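PDB 2VVF: major capsid protein P2 from Pseudoalteromonas phage pm2, which builds, as a homotrimer with two jelly rolls in each chain, the outer protein shell of this marine, lipid-containing bacteriophage. Local coordinates for residues A[31-36]-A[80-85]; A[70-75]-A[85-90]; A[173-178]-A[221-226]; A[186-191]-A[243-248]. One frame throughout, in Å; residues are numbered along the deposited sequence.

How the interactions relate
From the N terminus, interaction 1 closes the loop between strand 28-37 and strand 80-84 in the first jelly roll. Interaction 2 starts inside that loop, at the end of helix 63-71, and finishes beyond it, so the two cross; they share Phe85. Both are complete before the second jelly roll begins. There interaction 3 joins strands 171-178 and 218-222, and interaction 4 joins strands 182-189 and 242-248. Their segments alternate along the chain, and they lie in the two facing sheets, where Phe223 meets Phe187. The salt bridge from Arg71 NH2 to Asp222 OD2, 2.7 Å long, joins interaction 2 in the first jelly roll to interaction 3 in the second.

Interaction 1: A[31-36]-A[80-85]; sequences VIDLRY and VVSFHF
Residues 31-36 and the strand 80-84 run antiparallel, their axes 161° apart, with Ile32-Phe83 and Leu34-Val81 as hydrogen-bonded pairs; Leu34 N lies 2.8 Å from Val81 O. On the face carrying Ile32, Leu34, Val81 and Phe83 the contact is apolar. The Phe83 ring turns an edge to the chain, Ile32 O lying in its plane 3.6 Å from CD2. Ile32 CG1 stands anti to the carbonyl carbon, and chi2 (164°) carries CD1 to 3.6 Å from Phe85 CE2. This is the D-G strand pair of the first jelly roll, and its apolar face packs on Leu65 of helix 63-71 and on Ile21 and Leu23 of strand 18-23. The other face, with Val31 and Val80 among Asp33, Arg35, Ser82 and His84, is mixed and meets the second subunit. Ser82 OG donates to Asp33 OD1 over 2.7 Å, meeting that oxygen on its anti side, 25° out of the carboxylate plane. OD1 also accepts from Gln209, and Ser82 OG bonds Tyr205, both of the second subunit. Val80 CG2 sits over the rim of one face of the Arg35 guanidinium, 3.4 Å from NH1, while NH2 forms a salt bridge with Asp202 of the second subunit.

Interaction 2: A[70-75]-A[85-90]; sequences TRHKRK and FVRPEM
Arg74 and Glu89 carry the charged part of this contact, a two-pronged salt bridge made side-on. Arg74 NE donates to Glu89 OE2 over 2.9 Å and Arg74 NH2 to Glu89 OE1 over 3.0 Å, so each nitrogen serves one oxygen, on its syn side. The fit is not flat: the guanidinium and carboxylate planes stand 40° apart. The Arg74 chain is extended from CG to NE, whereas Glu89 bends at chi2 (77°), placing CD beside it.

Van der Waals contact accompanies the ion pair. His72 CB touches Glu89 OE2 at 3.3 Å, and OE1 lies over the rim of one ring face, the ring and carboxylate planes being only 25° apart. His72 CD2 also covers the centre of the Arg74 guanidinium. Pro88 CD packs against Arg74 NH2 at 3.7 Å.

Further polar links surround this core. A water accepts from Arg71 NH2 at 2.8 Å and, weakly, from Arg87 NH2 at 3.1 Å. His72 ND1 is bonded to Lys212.

Backbone turns present both sides: a Schellman motif ends the helix at Lys73, and a type I beta turn from Arg87 to Met90 holds Pro88 and Glu89 at its middle positions. The contact thereby ties the C-terminal end of helix 63-71 to the loop between strand 80-84 and helix 97-102, with Arg87 reaching on to Thr145 at the start of the second jelly roll.

Interaction 3: A[173-178]-A[221-226]; sequences AAIHIK and IDFMLE
Ile175 and Ile221 open the closely knit, hydrogen-bonded part of this contact, which runs on to Phe223; they form an antiparallel hydrogen-bonded pair whose two bonds differ in geometry. Ile221 N reaches Ile175 O at 2.8 Å, in the carbonyl plane, whereas Ile175 N approaches Ile221 O at 3.1 Å from 40° above the Ile221 carbonyl plane. A third bond, Phe223 N to Ala173 O at 2.8 Å, continues the ladder past the end of strand 218-222, and Phe223 CB is also close to Ala173 O, at 3.2 Å. Phe223 lays one ring face over Ile221 O and offers its edge to Ile175, whose CD1 lies in the ring plane 3.8 Å from CE2.

These are the D and G strands of the second jelly roll. Strand 252-263 flanks the first of them on its other side, while Ile221 and Ile177 face Val185 of the opposing sheet.

Beyond Phe223 the contact is sparser. Its last touch is the Met224 terminal methyl: bent at chi3 (-45°), the chain sets CE 3.6 Å from Ala173 CB. An Asx turn starts the departure, Met224 N donating to Asp222 OD1 over 3.0 Å, while OD2 is taken by a salt bridge with Arg71. Leu225 and the partly exposed Glu226 then leave strand 171-178 for the third subunit, where Glu226 forms a salt bridge with Arg102 of that neighbour.

Interaction 4: A[186-191]-A[243-248]; sequences EFQIDG and RLKIDS
Glu186 pairs with Lys245 through both backbone bonds of an antiparallel hydrogen-bonded pair, Lys245 N lying 2.8 Å from Glu186 O at a nearly straight N-H...O angle of 173°. The two side chains run side by side, pointing the same way, with CB atoms 4.0 Å apart. Their charges meet less closely: Glu186 OE2 and Lys245 NZ are 3.8 Å apart, a long salt bridge.

Phe187 turns to the other face of the sheet. Its CD1 meets Leu244 CD1 at 3.3 Å, with the methyl in the plane of the ring at its edge. Both residues face into the second jelly roll, whose four-stranded sheet places 182-189 next to 242-248 as the E and H strands; there the Phe187 ring meets that of Phe223 from the opposing sheet, and Met1 of the third subunit packs on it.

Gln188 returns to the Glu186 face as a hydrogen-bonded pair with Arg243, Arg243 N being 2.9 Å from Gln188 O. Its CG stands between the backbone N and the carbonyl carbon (chi1 56°), close to Arg243 CB at 4.0 Å. From there the extended chain brings OE1 to 3.0 Å from Lys245 NZ, a donor 49° above the amide plane. The ammonium group thus lies near both Gln188 OE1 and Glu186 OE2. The Arg243 guanidinium is held instead by salt bridges with Asp241 and Glu160.

Past Ile189, Asp190 OD1 accepts from the backbone nitrogens of Gln240 and Asp241, just before strand 242-248.

Interaction 1: A[31-36]-A[80-85]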
# COMPACT_ATOMS: atom_id res chain seq x y z
N VAL A 31 4.57 -18.84 -4.13
CA VAL A 31 3.21 -18.83 -4.66
C VAL A 31 3.02 -19.93 -5.70
O VAL A 31 3.94 -20.23 -6.46
CB VAL A 31 2.83 -17.46 -5.25
CG1 VAL A 31 1.35 -17.43 -5.61
CG2 VAL A 31 3.16 -16.34 -4.27
N ILE A 32 1.83 -20.51 -5.73
CA ILE A 32 1.49 -21.54 -6.70
C ILE A 32 0.20 -21.14 -7.40
O ILE A 32 -0.87 -21.08 -6.79
CB ILE A 32 1.39 -22.93 -6.04
CG1 ILE A 32 2.79 -23.49 -5.75
CG2 ILE A 32 0.61 -23.88 -6.94
CD1 ILE A 32 2.80 -24.65 -4.79
N ASP A 33 0.31 -20.84 -8.69
CA ASP A 33 -0.85 -20.43 -9.48
C ASP A 33 -1.52 -21.62 -10.16
O ASP A 33 -0.94 -22.25 -11.04
CB ASP A 33 -0.45 -19.38 -10.52
CG ASP A 33 0.33 -18.22 -9.91
OD1 ASP A 33 -0.09 -17.72 -8.85
OD2 ASP A 33 1.36 -17.83 -10.49
N LEU A 34 -2.74 -21.92 -9.74
CA LEU A 34 -3.48 -23.05 -10.30
C LEU A 34 -4.54 -22.59 -11.30
O LEU A 34 -5.51 -21.92 -10.93
CB LEU A 34 -4.13 -23.88 -9.19
CG LEU A 34 -5.01 -25.04 -9.64
CD1 LEU A 34 -4.18 -26.13 -10.31
CD2 LEU A 34 -5.80 -25.61 -8.47
N ARG A 35 -4.35 -22.95 -12.56
CA ARG A 35 -5.29 -22.60 -13.61
C ARG A 35 -6.32 -23.72 -13.76
O ARG A 35 -5.96 -24.90 -13.77
CB ARG A 35 -4.55 -22.39 -14.94
CG ARG A 35 -5.43 -21.88 -16.07
CD ARG A 35 -4.60 -21.52 -17.29
NE ARG A 35 -3.96 -20.22 -17.16
CZ ARG A 35 -4.61 -19.06 -17.16
NH1 ARG A 35 -5.93 -19.04 -17.27
NH2 ARG A 35 -3.95 -17.92 -17.04
N TYR A 36 -7.59 -23.35 -13.84
CA TYR A 36 -8.66 -24.33 -13.96
C TYR A 36 -9.68 -23.95 -15.02
O TYR A 36 -9.91 -22.77 -15.29
CB TYR A 36 -9.37 -24.50 -12.61
CG TYR A 36 -10.05 -23.24 -12.12
CD1 TYR A 36 -9.39 -22.35 -11.28
CD2 TYR A 36 -11.35 -22.93 -12.52
CE1 TYR A 36 -10.01 -21.19 -10.85
CE2 TYR A 36 -11.97 -21.77 -12.10
CZ TYR A 36 -11.30 -20.90 -11.26
OH TYR A 36 -11.91 -19.75 -10.83
N VAL A 80 -8.20 -18.84 -12.63
CA VAL A 80 -6.96 -19.03 -11.88
C VAL A 80 -7.14 -18.75 -10.39
O VAL A 80 -7.84 -17.81 -10.00
CB VAL A 80 -5.80 -18.19 -12.46
CG1 VAL A 80 -4.46 -18.77 -12.03
CG2 VAL A 80 -5.89 -18.12 -13.98
N VAL A 81 -6.49 -19.57 -9.57
CA VAL A 81 -6.52 -19.41 -8.13
C VAL A 81 -5.12 -19.68 -7.59
O VAL A 81 -4.51 -20.70 -7.92
CB VAL A 81 -7.60 -20.30 -7.47
CG1 VAL A 81 -7.21 -21.76 -7.55
CG2 VAL A 81 -7.82 -19.88 -6.02
N SER A 82 -4.60 -18.76 -6.80
CA SER A 82 -3.24 -18.88 -6.29
C SER A 82 -3.16 -19.29 -4.82
O SER A 82 -4.01 -18.95 -4.01
CB SER A 82 -2.47 -17.58 -6.50
OG SER A 82 -2.50 -17.18 -7.86
N PHE A 83 -2.09 -20.02 -4.50
CA PHE A 83 -1.81 -20.44 -3.14
C PHE A 83 -0.74 -19.50 -2.63
O PHE A 83 0.44 -19.65 -2.96
CB PHE A 83 -1.27 -21.87 -3.11
CG PHE A 83 -2.32 -22.92 -3.34
CD1 PHE A 83 -2.86 -23.63 -2.28
CD2 PHE A 83 -2.75 -23.23 -4.62
CE1 PHE A 83 -3.82 -24.60 -2.49
CE2 PHE A 83 -3.70 -24.20 -4.84
CZ PHE A 83 -4.24 -24.89 -3.77
N HIS A 84 -1.14 -18.49 -1.86
CA HIS A 84 -0.20 -17.52 -1.33
C HIS A 84 0.43 -17.99 -0.03
O HIS A 84 -0.12 -17.79 1.05
CB HIS A 84 -0.88 -16.17 -1.11
CG HIS A 84 -1.28 -15.48 -2.38
ND1 HIS A 84 -0.46 -14.57 -3.02
CD2 HIS A 84 -2.41 -15.55 -3.12
CE1 HIS A 84 -1.07 -14.12 -4.10
NE2 HIS A 84 -2.25 -14.70 -4.19
N PHE A 85 1.61 -18.61 -0.13
CA PHE A 85 2.32 -19.06 1.06
C PHE A 85 2.96 -17.85 1.70
O PHE A 85 2.84 -17.63 2.91
CB PHE A 85 3.34 -20.13 0.70
CG PHE A 85 2.73 -21.38 0.13
CD1 PHE A 85 1.98 -22.22 0.93
CD2 PHE A 85 2.82 -21.65 -1.22
CE1 PHE A 85 1.38 -23.35 0.40
CE2 PHE A 85 2.22 -22.78 -1.76
CZ PHE A 85 1.50 -23.63 -0.94

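Interaction 2: A[70-75]-A[85-90]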
# COMPACT_ATOMS: atom_id res chain seq x y z
N THR A 70 -9.60 -13.15 -1.58
CA THR A 70 -10.51 -12.01 -1.72
C THR A 70 -10.53 -11.17 -0.45
O THR A 70 -10.57 -9.94 -0.51
CB THR A 70 -11.93 -12.48 -2.11
OG1 THR A 70 -11.87 -13.28 -3.29
CG2 THR A 70 -12.83 -11.28 -2.35
N ARG A 71 -10.52 -11.85 0.70
CA ARG A 71 -10.55 -11.18 1.99
C ARG A 71 -9.40 -10.19 2.18
O ARG A 71 -9.59 -9.12 2.76
CB ARG A 71 -10.55 -12.20 3.13
CG ARG A 71 -11.25 -11.73 4.38
CD ARG A 71 -11.07 -12.71 5.51
NE ARG A 71 -9.69 -12.73 6.00
CZ ARG A 71 -9.14 -11.76 6.72
NH1 ARG A 71 -9.85 -10.68 7.04
NH2 ARG A 71 -7.88 -11.86 7.12
N HIS A 72 -8.22 -10.56 1.71
CA HIS A 72 -7.04 -9.71 1.83
C HIS A 72 -6.95 -8.75 0.66
O HIS A 72 -5.99 -7.98 0.54
CB HIS A 72 -5.77 -10.56 1.89
CG HIS A 72 -5.66 -11.38 3.14
ND1 HIS A 72 -5.41 -10.82 4.37
CD2 HIS A 72 -5.76 -12.72 3.34
CE1 HIS A 72 -5.35 -11.78 5.28
NE2 HIS A 72 -5.56 -12.94 4.68
N LYS A 73 -7.95 -8.80 -0.22
CA LYS A 73 -8.00 -7.95 -1.39
C LYS A 73 -6.85 -8.24 -2.35
O LYS A 73 -6.29 -7.33 -2.95
CB LYS A 73 -8.00 -6.47 -1.00
CG LYS A 73 -9.28 -6.02 -0.31
CD LYS A 73 -9.73 -4.67 -0.83
CE LYS A 73 -11.04 -4.25 -0.19
NZ LYS A 73 -11.06 -2.80 0.13
N ARG A 74 -6.51 -9.52 -2.47
CA ARG A 74 -5.45 -9.93 -3.38
C ARG A 74 -6.04 -10.03 -4.79
O ARG A 74 -7.25 -10.17 -4.95
CB ARG A 74 -4.87 -11.29 -2.96
CG ARG A 74 -4.13 -11.27 -1.64
CD ARG A 74 -4.00 -12.67 -1.08
NE ARG A 74 -3.19 -12.71 0.13
CZ ARG A 74 -3.12 -13.75 0.95
NH1 ARG A 74 -3.80 -14.86 0.68
NH2 ARG A 74 -2.36 -13.70 2.03
N LYS A 75 -5.18 -9.94 -5.80
CA LYS A 75 -5.64 -10.01 -7.19
C LYS A 75 -6.38 -11.31 -7.49
O LYS A 75 -5.82 -12.40 -7.37
CB LYS A 75 -4.47 -9.82 -8.15
CG LYS A 75 -4.86 -9.80 -9.62
CD LYS A 75 -6.03 -8.86 -9.87
CE LYS A 75 -6.49 -8.93 -11.31
NZ LYS A 75 -7.81 -8.28 -11.51
N PHE A 85 1.61 -18.61 -0.13
CA PHE A 85 2.32 -19.06 1.06
C PHE A 85 2.96 -17.85 1.70
O PHE A 85 2.84 -17.63 2.91
CB PHE A 85 3.34 -20.13 0.70
CG PHE A 85 2.73 -21.38 0.13
CD1 PHE A 85 1.98 -22.22 0.93
CD2 PHE A 85 2.82 -21.65 -1.22
CE1 PHE A 85 1.38 -23.35 0.40
CE2 PHE A 85 2.22 -22.78 -1.76
CZ PHE A 85 1.50 -23.63 -0.94
N VAL A 86 3.58 -17.02 0.87
CA VAL A 86 4.15 -15.77 1.34
C VAL A 86 2.97 -14.83 1.55
O VAL A 86 2.13 -14.67 0.66
CB VAL A 86 5.14 -15.19 0.30
CG1 VAL A 86 5.37 -13.71 0.55
CG2 VAL A 86 6.45 -15.97 0.32
N ARG A 87 2.88 -14.24 2.74
CA ARG A 87 1.78 -13.33 3.05
C ARG A 87 2.15 -11.88 2.75
O ARG A 87 2.90 -11.25 3.48
CB ARG A 87 1.34 -13.50 4.50
CG ARG A 87 0.94 -14.94 4.84
CD ARG A 87 0.38 -15.05 6.24
NE ARG A 87 -0.90 -14.36 6.38
CZ ARG A 87 -2.05 -14.96 6.70
NH1 ARG A 87 -2.08 -16.27 6.91
NH2 ARG A 87 -3.16 -14.25 6.80
N PRO A 88 1.62 -11.37 1.64
CA PRO A 88 1.91 -10.02 1.16
C PRO A 88 1.47 -8.89 2.10
O PRO A 88 1.97 -7.76 1.99
CB PRO A 88 1.14 -9.93 -0.16
CG PRO A 88 0.82 -11.35 -0.53
CD PRO A 88 0.66 -12.07 0.76
N GLU A 89 0.54 -9.18 2.99
CA GLU A 89 0.01 -8.17 3.90
C GLU A 89 0.85 -8.00 5.16
O GLU A 89 0.62 -7.09 5.96
CB GLU A 89 -1.44 -8.50 4.28
CG GLU A 89 -2.38 -8.63 3.10
CD GLU A 89 -2.22 -9.95 2.37
OE1 GLU A 89 -1.69 -10.91 2.97
OE2 GLU A 89 -2.62 -10.03 1.19
N MET A 90 1.84 -8.88 5.34
CA MET A 90 2.70 -8.83 6.52
C MET A 90 3.51 -7.54 6.62
O MET A 90 4.00 -7.02 5.62
CB MET A 90 3.63 -10.04 6.55
CG MET A 90 2.92 -11.38 6.63
SD MET A 90 1.57 -11.38 7.82
CE MET A 90 2.46 -11.27 9.36
O HOH W 1 -6.14 -13.97 7.61

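Interaction 3: A[173-178]-A[221-226]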
# COMPACT_ATOMS: atom_id res chain seq x y z
N ALA A 173 -3.87 -16.51 13.67
CA ALA A 173 -3.93 -15.28 12.88
C ALA A 173 -5.36 -14.77 12.79
O ALA A 173 -5.60 -13.56 12.90
CB ALA A 173 -3.35 -15.51 11.49
N ALA A 174 -6.30 -15.68 12.58
CA ALA A 174 -7.70 -15.30 12.46
C ALA A 174 -8.66 -16.47 12.64
O ALA A 174 -8.26 -17.63 12.57
CB ALA A 174 -7.95 -14.62 11.12
N ILE A 175 -9.92 -16.15 12.87
CA ILE A 175 -10.97 -17.15 13.02
C ILE A 175 -12.15 -16.71 12.16
O ILE A 175 -12.62 -15.58 12.28
CB ILE A 175 -11.38 -17.33 14.49
CG1 ILE A 175 -10.20 -17.83 15.32
CG2 ILE A 175 -12.56 -18.28 14.60
CD1 ILE A 175 -10.38 -17.63 16.81
N HIS A 176 -12.61 -17.59 11.28
CA HIS A 176 -13.73 -17.27 10.41
C HIS A 176 -14.94 -18.14 10.70
O HIS A 176 -14.91 -19.35 10.50
CB HIS A 176 -13.33 -17.41 8.94
CG HIS A 176 -12.03 -16.75 8.61
ND1 HIS A 176 -11.94 -15.42 8.24
CD2 HIS A 176 -10.76 -17.22 8.59
CE1 HIS A 176 -10.68 -15.11 8.01
NE2 HIS A 176 -9.94 -16.19 8.21
N ILE A 177 -16.02 -17.51 11.17
CA ILE A 177 -17.25 -18.22 11.47
C ILE A 177 -18.17 -18.17 10.26
O ILE A 177 -18.71 -17.12 9.91
CB ILE A 177 -17.94 -17.65 12.72
CG1 ILE A 177 -17.03 -17.79 13.94
CG2 ILE A 177 -19.28 -18.34 12.96
CD1 ILE A 177 -17.11 -16.62 14.90
N LYS A 178 -18.33 -19.32 9.60
CA LYS A 178 -19.17 -19.40 8.41
C LYS A 178 -20.60 -19.79 8.76
O LYS A 178 -20.92 -20.98 8.89
CB LYS A 178 -18.58 -20.38 7.40
CG LYS A 178 -17.20 -19.99 6.89
CD LYS A 178 -17.06 -20.28 5.41
CE LYS A 178 -16.56 -21.69 5.17
NZ LYS A 178 -16.57 -22.04 3.72
N ILE A 221 -12.71 -12.80 12.65
CA ILE A 221 -12.02 -12.23 13.79
C ILE A 221 -10.54 -12.18 13.43
O ILE A 221 -9.79 -13.12 13.70
CB ILE A 221 -12.26 -13.04 15.07
CG1 ILE A 221 -13.70 -12.86 15.55
CG2 ILE A 221 -11.28 -12.61 16.16
CD1 ILE A 221 -14.07 -13.75 16.72
N ASP A 222 -10.14 -11.09 12.78
CA ASP A 222 -8.77 -10.89 12.34
C ASP A 222 -7.87 -10.40 13.47
O ASP A 222 -8.08 -9.31 14.01
CB ASP A 222 -8.74 -9.89 11.18
CG ASP A 222 -7.59 -10.13 10.23
OD1 ASP A 222 -6.51 -10.55 10.69
OD2 ASP A 222 -7.76 -9.88 9.02
N PHE A 223 -6.87 -11.21 13.83
CA PHE A 223 -5.95 -10.85 14.90
C PHE A 223 -4.67 -10.22 14.34
O PHE A 223 -3.75 -9.91 15.09
CB PHE A 223 -5.58 -12.09 15.73
CG PHE A 223 -6.74 -12.68 16.47
CD1 PHE A 223 -7.36 -11.99 17.50
CD2 PHE A 223 -7.20 -13.95 16.17
CE1 PHE A 223 -8.43 -12.54 18.19
CE2 PHE A 223 -8.26 -14.51 16.85
CZ PHE A 223 -8.88 -13.81 17.86
N MET A 224 -4.63 -10.04 13.03
CA MET A 224 -3.47 -9.44 12.37
C MET A 224 -3.88 -8.33 11.41
O MET A 224 -3.33 -8.21 10.32
CB MET A 224 -2.69 -10.52 11.60
CG MET A 224 -1.98 -11.52 12.49
SD MET A 224 -0.67 -12.41 11.61
CE MET A 224 -1.51 -12.82 10.08
N LEU A 225 -4.85 -7.52 11.84
CA LEU A 225 -5.36 -6.43 11.02
C LEU A 225 -4.27 -5.45 10.56
O LEU A 225 -4.32 -4.93 9.44
CB LEU A 225 -6.48 -5.69 11.75
CG LEU A 225 -7.83 -6.41 11.80
CD1 LEU A 225 -8.74 -5.80 12.86
CD2 LEU A 225 -8.50 -6.39 10.43
N GLU A 226 -3.29 -5.21 11.41
CA GLU A 226 -2.19 -4.29 11.09
C GLU A 226 -1.10 -4.97 10.26
O GLU A 226 -0.22 -4.30 9.73
CB GLU A 226 -1.57 -3.73 12.36
CG GLU A 226 -2.47 -2.80 13.15
CD GLU A 226 -1.80 -2.28 14.40
OE1 GLU A 226 -1.65 -3.06 15.36
OE2 GLU A 226 -1.38 -1.10 14.40

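Interaction 4: A[186-191]-A[243-248]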
# COMPACT_ATOMS: atom_id res chain seq x y z
N GLU A 186 -18.09 -12.58 20.61
CA GLU A 186 -17.22 -12.11 21.67
C GLU A 186 -16.08 -13.12 21.82
O GLU A 186 -16.31 -14.33 21.81
CB GLU A 186 -18.00 -12.00 22.98
CG GLU A 186 -17.15 -11.65 24.20
CD GLU A 186 -17.97 -11.61 25.48
OE1 GLU A 186 -19.10 -11.09 25.45
OE2 GLU A 186 -17.48 -12.12 26.51
N PHE A 187 -14.86 -12.62 21.94
CA PHE A 187 -13.71 -13.49 22.10
C PHE A 187 -12.98 -13.20 23.40
O PHE A 187 -12.69 -12.05 23.72
CB PHE A 187 -12.75 -13.35 20.91
CG PHE A 187 -11.52 -14.20 21.03
CD1 PHE A 187 -11.56 -15.56 20.74
CD2 PHE A 187 -10.31 -13.65 21.45
CE1 PHE A 187 -10.43 -16.34 20.86
CE2 PHE A 187 -9.18 -14.43 21.56
CZ PHE A 187 -9.23 -15.78 21.27
N GLN A 188 -12.68 -14.25 24.16
CA GLN A 188 -11.99 -14.08 25.42
C GLN A 188 -11.00 -15.20 25.71
O GLN A 188 -11.16 -16.33 25.25
CB GLN A 188 -12.98 -13.94 26.58
CG GLN A 188 -13.95 -15.09 26.70
CD GLN A 188 -14.80 -15.00 27.96
OE1 GLN A 188 -15.79 -14.27 28.00
NE2 GLN A 188 -14.40 -15.73 28.99
N ILE A 189 -9.97 -14.87 26.48
CA ILE A 189 -8.94 -15.82 26.86
C ILE A 189 -8.70 -15.68 28.35
O ILE A 189 -8.24 -14.63 28.81
CB ILE A 189 -7.64 -15.60 26.07
CG1 ILE A 189 -7.88 -15.80 24.57
CG2 ILE A 189 -6.55 -16.55 26.56
CD1 ILE A 189 -6.71 -15.39 23.70
N ASP A 190 -9.04 -16.71 29.11
CA ASP A 190 -8.87 -16.68 30.56
C ASP A 190 -9.69 -15.57 31.20
O ASP A 190 -9.21 -14.84 32.06
CB ASP A 190 -7.39 -16.50 30.92
CG ASP A 190 -6.56 -17.73 30.59
OD1 ASP A 190 -7.13 -18.84 30.52
OD2 ASP A 190 -5.33 -17.58 30.41
N GLY A 191 -10.94 -15.44 30.77
CA GLY A 191 -11.85 -14.43 31.31
C GLY A 191 -11.67 -13.06 30.66
O GLY A 191 -12.62 -12.28 30.57
N ARG A 243 -12.25 -18.98 24.72
CA ARG A 243 -13.67 -19.06 24.43
C ARG A 243 -14.22 -18.10 23.37
O ARG A 243 -13.72 -16.99 23.19
CB ARG A 243 -14.47 -18.92 25.72
CG ARG A 243 -15.97 -18.99 25.56
CD ARG A 243 -16.63 -19.11 26.92
NE ARG A 243 -15.89 -20.01 27.80
CZ ARG A 243 -16.21 -21.29 28.00
NH1 ARG A 243 -17.26 -21.81 27.38
NH2 ARG A 243 -15.48 -22.04 28.81
N LEU A 244 -15.28 -18.54 22.71
CA LEU A 244 -15.95 -17.76 21.68
C LEU A 244 -17.45 -17.76 22.00
O LEU A 244 -18.06 -18.82 22.11
CB LEU A 244 -15.72 -18.40 20.31
CG LEU A 244 -15.54 -17.50 19.08
CD1 LEU A 244 -14.36 -16.57 19.26
CD2 LEU A 244 -15.36 -18.36 17.84
N LYS A 245 -18.02 -16.57 22.17
CA LYS A 245 -19.45 -16.45 22.46
C LYS A 245 -20.18 -15.91 21.24
O LYS A 245 -20.06 -14.73 20.90
CB LYS A 245 -19.68 -15.53 23.66
CG LYS A 245 -19.21 -16.12 24.99
CD LYS A 245 -19.72 -15.30 26.17
CE LYS A 245 -19.51 -16.03 27.48
NZ LYS A 245 -18.55 -15.31 28.37
N ILE A 246 -20.91 -16.78 20.56
CA ILE A 246 -21.61 -16.40 19.34
C ILE A 246 -23.10 -16.16 19.53
O ILE A 246 -23.83 -17.04 20.00
CB ILE A 246 -21.36 -17.42 18.21
CG1 ILE A 246 -19.86 -17.57 17.96
CG2 ILE A 246 -22.09 -16.99 16.94
CD1 ILE A 246 -19.31 -18.91 18.38
N ASP A 247 -23.56 -14.98 19.14
CA ASP A 247 -24.97 -14.62 19.22
C ASP A 247 -25.58 -14.79 17.84
O ASP A 247 -25.39 -13.95 16.96
CB ASP A 247 -25.13 -13.17 19.70
CG ASP A 247 -25.15 -13.05 21.21
OD1 ASP A 247 -24.73 -14.01 21.89
OD2 ASP A 247 -25.57 -11.99 21.72
N SER A 248 -26.29 -15.89 17.64
CA SER A 248 -26.91 -16.19 16.36
C SER A 248 -28.41 -15.93 16.36
O SER A 248 -29.01 -15.69 17.40
CB SER A 248 -26.62 -17.63 15.95
OG SER A 248 -26.88 -17.85 14.57